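Local coordinates for superoxide dismutase [Cu-Zn] (Bacteroidetes bacterium GWA2_30_7, PDB 7B4P), which probably catalyses the dismutation of superoxide to molecular oxygen and hydrogen peroxide, using a copper ion in a site that lies close to a bound zinc ion, at residues F50-C55 with H116-R121; R121-H126 with G147-G152. All coordinates share one frame; numbering follows the deposited sequence.

Contact 1. Residues F50-C55 with H116-R121; sequences FHIHEC and HSIIGR. With CU (copper (II) ion), chain E.
R121 reaches along the end of the strand holding I52 and H53, and R121 NH1 donates to the backbone oxygen E54 O at 2.7 Å, with an N-H...O angle of 166°. The acceptor lies at the guanidinium edge, almost in its plane, while the donor sits 21° off the carbonyl plane of E54. A bend at chi2 (-63°) turns the arginine back toward this carbonyl. Nearer the backbone, R121 CB packs 3.6 Å from I52 CG2, the two side chains crossing at about a right angle. The other branch of I52 ends in CD1, 3.7 Å from I118 CG2, on the side of I52 away from the arginine-carbonyl bond. Behind these groups, a type II turn from I118 to R121, closed by R121 N to I118 O at 3.1 Å, sets the arginine; G120 takes its positive phi. On the strand, H51 ND1 and H53 NE2 bind copper at 2.2 and 2.1 Å, and H53 ND1 is held by G67 O. The loop 116-121 lies against the end of strand 46-53 and leads directly into strand 122-126, with I149 of strand 143-151 touching both I52 and I118.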
loop_
_atom_site.group_PDB
_atom_site.type_symbol
_atom_site.label_atom_id
_atom_site.label_comp_id
_atom_site.label_asym_id
_atom_site.label_seq_id
_atom_site.Cartn_x
_atom_site.Cartn_y
_atom_site.Cartn_z
ATOM N N PHE A 50 -13.024 8.685 7.965
ATOM C CA PHE A 50 -11.561 8.563 7.742
ATOM C C PHE A 50 -11.018 7.533 8.741
ATOM O O PHE A 50 -10.911 7.865 9.939
ATOM C CB PHE A 50 -10.929 9.951 7.888
ATOM C CG PHE A 50 -9.488 10.077 7.464
ATOM C CD1 PHE A 50 -9.122 9.931 6.135
ATOM C CD2 PHE A 50 -8.503 10.398 8.387
ATOM C CE1 PHE A 50 -7.799 10.070 5.745
ATOM C CE2 PHE A 50 -7.180 10.533 7.997
ATOM C CZ PHE A 50 -6.830 10.369 6.677
ATOM N N HIS A 51 -10.730 6.314 8.272
ATOM C CA HIS A 51 -10.403 5.139 9.126
ATOM C C HIS A 51 -9.254 4.320 8.529
ATOM O O HIS A 51 -9.061 4.368 7.298
ATOM C CB HIS A 51 -11.631 4.237 9.304
ATOM C CG HIS A 51 -12.879 4.950 9.704
ATOM N ND1 HIS A 51 -14.039 4.876 8.959
ATOM C CD2 HIS A 51 -13.158 5.738 10.763
ATOM C CE1 HIS A 51 -14.979 5.590 9.540
ATOM N NE2 HIS A 51 -14.463 6.130 10.648
ATOM N N ILE A 52 -8.542 3.585 9.389
ATOM C CA ILE A 52 -7.628 2.467 9.009
ATOM C C ILE A 52 -8.434 1.164 9.095
ATOM O O ILE A 52 -9.006 0.899 10.169
ATOM C CB ILE A 52 -6.376 2.438 9.911
ATOM C CG1 ILE A 52 -5.553 3.723 9.788
ATOM C CG2 ILE A 52 -5.535 1.201 9.629
ATOM C CD1 ILE A 52 -4.541 3.919 10.895
ATOM N N HIS A 53 -8.490 0.396 8.003
ATOM C CA HIS A 53 -9.240 -0.884 7.894
ATOM C C HIS A 53 -8.257 -2.060 7.967
ATOM O O HIS A 53 -7.083 -1.866 7.615
ATOM C CB HIS A 53 -10.105 -0.883 6.626
ATOM C CG HIS A 53 -11.300 0.005 6.719
ATOM N ND1 HIS A 53 -12.583 -0.461 6.514
ATOM C CD2 HIS A 53 -11.415 1.321 7.006
ATOM C CE1 HIS A 53 -13.436 0.531 6.660
ATOM N NE2 HIS A 53 -12.745 1.636 6.963
ATOM N N GLU A 54 -8.730 -3.229 8.413
ATOM C CA GLU A 54 -7.879 -4.372 8.853
ATOM C C GLU A 54 -7.098 -4.961 7.669
ATOM O O GLU A 54 -5.915 -5.295 7.870
ATOM C CB GLU A 54 -8.717 -5.439 9.568
ATOM C CG GLU A 54 -9.730 -6.146 8.681
ATOM C CD GLU A 54 -10.756 -6.964 9.443
ATOM O OE1 GLU A 54 -10.367 -7.607 10.440
ATOM O OE2 GLU A 54 -11.942 -6.956 9.042
ATOM N N CYS A 55 -7.720 -5.091 6.493
ATOM C CA CYS A 55 -7.099 -5.690 5.277
ATOM C C CYS A 55 -6.551 -4.579 4.370
ATOM O O CYS A 55 -7.288 -3.605 4.113
ATOM C CB CYS A 55 -8.086 -6.577 4.523
ATOM S SG CYS A 55 -8.354 -8.189 5.311
ATOM N N HIS A 116 -0.502 -3.938 16.994
ATOM C CA HIS A 116 -1.297 -2.736 16.619
ATOM C C HIS A 116 -0.625 -1.959 15.477
ATOM O O HIS A 116 -0.999 -0.782 15.274
ATOM C CB HIS A 116 -1.514 -1.837 17.848
ATOM C CG HIS A 116 -2.006 -2.555 19.061
ATOM N ND1 HIS A 116 -1.563 -2.241 20.334
ATOM C CD2 HIS A 116 -2.882 -3.574 19.205
ATOM C CE1 HIS A 116 -2.155 -3.029 21.210
ATOM N NE2 HIS A 116 -2.968 -3.858 20.543
ATOM N N SER A 117 0.314 -2.578 14.750
ATOM C CA SER A 117 1.028 -1.964 13.598
ATOM C C SER A 117 0.024 -1.634 12.488
ATOM O O SER A 117 -0.769 -2.529 12.134
ATOM C CB SER A 117 2.124 -2.860 13.082
ATOM O OG SER A 117 2.866 -2.214 12.059
ATOM N N ILE A 118 0.063 -0.402 11.968
ATOM C CA ILE A 118 -0.829 0.084 10.869
ATOM C C ILE A 118 -0.169 -0.204 9.513
ATOM O O ILE A 118 -0.855 -0.059 8.487
ATOM C CB ILE A 118 -1.175 1.580 11.036
ATOM C CG1 ILE A 118 0.041 2.492 10.844
ATOM C CG2 ILE A 118 -1.855 1.828 12.374
ATOM C CD1 ILE A 118 -0.312 3.951 10.678
ATOM N N ILE A 119 1.109 -0.594 9.511
ATOM C CA ILE A 119 1.884 -0.923 8.278
ATOM C C ILE A 119 1.221 -2.134 7.612
ATOM O O ILE A 119 1.054 -3.164 8.294
ATOM C CB ILE A 119 3.371 -1.177 8.605
ATOM C CG1 ILE A 119 4.028 0.029 9.285
ATOM C CG2 ILE A 119 4.137 -1.608 7.363
ATOM C CD1 ILE A 119 3.927 1.321 8.505
ATOM N N GLY A 120 0.839 -1.996 6.339
ATOM C CA GLY A 120 0.198 -3.059 5.542
ATOM C C GLY A 120 -1.315 -3.060 5.688
ATOM O O GLY A 120 -1.967 -3.915 5.057
ATOM N N ARG A 121 -1.860 -2.143 6.493
ATOM C CA ARG A 121 -3.324 -1.922 6.629
ATOM C C ARG A 121 -3.757 -0.940 5.537
ATOM O O ARG A 121 -2.874 -0.422 4.826
ATOM C CB ARG A 121 -3.670 -1.400 8.026
ATOM C CG ARG A 121 -3.115 -2.238 9.170
ATOM C CD ARG A 121 -3.679 -3.644 9.198
ATOM N NE ARG A 121 -3.003 -4.494 10.168
ATOM C CZ ARG A 121 -3.270 -5.782 10.368
ATOM N NH1 ARG A 121 -4.212 -6.391 9.665
ATOM N NH2 ARG A 121 -2.590 -6.458 11.277
HETATM CU CU CU E . -13.924 3.220 7.554
#

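Contact 2. Residues R121-H126 with G147-G152; sequences RSMIVH and GVIGIG. With CU (copper (II) ion), chain E.
S122 faces V148 in an antiparallel pairing of strands 122-126 and 143-151, neighbours in the beta barrel of the Cu-Zn superoxide dismutase fold. S122 CA and V148 CA are 4.3 Å apart in a non-hydrogen-bonded pair, and the next pair, M123 with G147, is hydrogen-bonded. Three backbone bonds define the ladder. I149 N donates to R121 O at 2.8 Å and 176°, almost straight. In the M123-G147 pair, M123 N meets G147 O, whereas G147 N meets M123 O at a more bent 138°. Weaker CA-H...O contacts supplement these bonds: S122 CA approaches G147 O, and V148 CA lies 3.4 Å from R121 O, which therefore receives both kinds of donor.

The main apolar contact is M123 CG with I149 CG1, 4.0 Å apart, where the two side chains cross obliquely. M123 bends at chi2 (-65°) and again at chi3, which carries its far end away from I149 toward F50 and I52 of strand 46-53; C11 and A9 of strand 8-15 add further cover to this side. S122 points to the other face with V148, and its OG is bonded to C55 O. V148 there packs on V148 of the second subunit.

Metal binding falls at the far end of strand 122-126: H126 NE2 coordinates copper at 2.1 Å, and I124 CG2 lies over one face of the H126 ring, 3.5 Å above the plane and offset toward the rim.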
loop_
_atom_site.group_PDB
_atom_site.type_symbol
_atom_site.label_atom_id
_atom_site.label_comp_id
_atom_site.label_asym_id
_atom_site.label_seq_id
_atom_site.Cartn_x
_atom_site.Cartn_y
_atom_site.Cartn_z
ATOM N N ARG A 121 -1.860 -2.143 6.493
ATOM C CA ARG A 121 -3.324 -1.922 6.629
ATOM C C ARG A 121 -3.757 -0.940 5.537
ATOM O O ARG A 121 -2.874 -0.422 4.826
ATOM C CB ARG A 121 -3.670 -1.400 8.026
ATOM C CG ARG A 121 -3.115 -2.238 9.170
ATOM C CD ARG A 121 -3.679 -3.644 9.198
ATOM N NE ARG A 121 -3.003 -4.494 10.168
ATOM C CZ ARG A 121 -3.270 -5.782 10.368
ATOM N NH1 ARG A 121 -4.212 -6.391 9.665
ATOM N NH2 ARG A 121 -2.590 -6.458 11.277
ATOM N N SER A 122 -5.063 -0.694 5.415
ATOM C CA SER A 122 -5.662 0.204 4.395
ATOM C C SER A 122 -6.226 1.465 5.059
ATOM O O SER A 122 -6.718 1.366 6.195
ATOM C CB SER A 122 -6.726 -0.507 3.599
ATOM O OG SER A 122 -7.727 -1.044 4.450
ATOM N N MET A 123 -6.124 2.601 4.365
ATOM C CA MET A 123 -6.893 3.843 4.642
ATOM C C MET A 123 -8.157 3.810 3.778
ATOM O O MET A 123 -8.039 3.469 2.587
ATOM C CB MET A 123 -6.082 5.099 4.297
ATOM C CG MET A 123 -4.953 5.411 5.272
ATOM S SD MET A 123 -5.521 5.820 6.948
ATOM C CE MET A 123 -6.849 6.971 6.594
ATOM N N ILE A 124 -9.312 4.135 4.363
ATOM C CA ILE A 124 -10.623 4.241 3.654
ATOM C C ILE A 124 -11.239 5.609 3.966
ATOM O O ILE A 124 -11.349 5.953 5.160
ATOM C CB ILE A 124 -11.566 3.087 4.051
ATOM C CG1 ILE A 124 -11.070 1.735 3.530
ATOM C CG2 ILE A 124 -12.996 3.365 3.607
ATOM C CD1 ILE A 124 -11.176 1.571 2.030
ATOM N N VAL A 125 -11.614 6.354 2.924
ATOM C CA VAL A 125 -12.433 7.596 3.026
ATOM C C VAL A 125 -13.867 7.227 2.636
ATOM O O VAL A 125 -14.043 6.552 1.600
ATOM C CB VAL A 125 -11.867 8.726 2.146
ATOM C CG1 VAL A 125 -12.591 10.039 2.395
ATOM C CG2 VAL A 125 -10.370 8.899 2.351
ATOM N N HIS A 126 -14.843 7.633 3.454
ATOM C CA HIS A 126 -16.282 7.297 3.289
ATOM C C HIS A 126 -17.013 8.460 2.611
ATOM O O HIS A 126 -16.477 9.583 2.621
ATOM C CB HIS A 126 -16.902 6.929 4.643
ATOM C CG HIS A 126 -16.369 5.660 5.215
ATOM N ND1 HIS A 126 -16.972 4.438 4.989
ATOM C CD2 HIS A 126 -15.291 5.413 5.991
ATOM C CE1 HIS A 126 -16.292 3.494 5.607
ATOM N NE2 HIS A 126 -15.256 4.066 6.232
ATOM N N GLY A 147 -6.512 3.038 0.041
ATOM C CA GLY A 147 -5.041 3.071 -0.073
ATOM C C GLY A 147 -4.401 2.182 0.979
ATOM O O GLY A 147 -5.017 2.002 2.044
ATOM N N VAL A 148 -3.214 1.640 0.692
ATOM C CA VAL A 148 -2.436 0.765 1.621
ATOM C C VAL A 148 -1.331 1.605 2.271
ATOM O O VAL A 148 -0.665 2.379 1.551
ATOM C CB VAL A 148 -1.867 -0.467 0.889
ATOM C CG1 VAL A 148 -1.041 -1.353 1.810
ATOM C CG2 VAL A 148 -2.967 -1.282 0.224
ATOM N N ILE A 149 -1.153 1.450 3.586
ATOM C CA ILE A 149 -0.114 2.144 4.401
ATOM C C ILE A 149 1.207 1.387 4.225
ATOM O O ILE A 149 1.241 0.186 4.547
ATOM C CB ILE A 149 -0.542 2.229 5.881
ATOM C CG1 ILE A 149 -1.876 2.965 6.041
ATOM C CG2 ILE A 149 0.550 2.863 6.731
ATOM C CD1 ILE A 149 -2.572 2.704 7.356
ATOM N N GLY A 150 2.242 2.069 3.728
ATOM C CA GLY A 150 3.581 1.495 3.491
ATOM C C GLY A 150 4.641 2.136 4.371
ATOM O O GLY A 150 4.353 3.186 4.986
ATOM N N ILE A 151 5.826 1.526 4.428
ATOM C CA ILE A 151 6.989 1.997 5.240
ATOM C C ILE A 151 7.634 3.186 4.516
ATOM O O ILE A 151 7.927 3.050 3.313
ATOM C CB ILE A 151 7.988 0.847 5.480
ATOM C CG1 ILE A 151 7.345 -0.315 6.242
ATOM C CG2 ILE A 151 9.236 1.356 6.183
ATOM C CD1 ILE A 151 8.048 -1.635 6.051
ATOM N N GLY A 152 7.825 4.306 5.222
ATOM C CA GLY A 152 8.450 5.535 4.695
ATOM C C GLY A 152 9.886 5.684 5.167
ATOM O O GLY A 152 10.358 4.795 5.900
HETATM CU CU CU E . -13.924 3.220 7.554
#

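Both contacts are buried and meet in R121, whose side chain serves contact 1 and whose carbonyl serves contact 2. Their chemistry follows their place: contact 1 sets a loop against a strand end through a side-chain-to-backbone bond and isoleucine packing, whereas contact 2 is mainly a backbone ladder between paired strands. Strands 46-53 and 122-126 are themselves neighbours, joined by a probable hydrogen bond from H53 N to S122 O (2.7 Å). The copper ion links the contacts again, taking two histidines from 50-55 and one from 121-126. Both also reach the second subunit, so this region of the core adjoins the dimer interface.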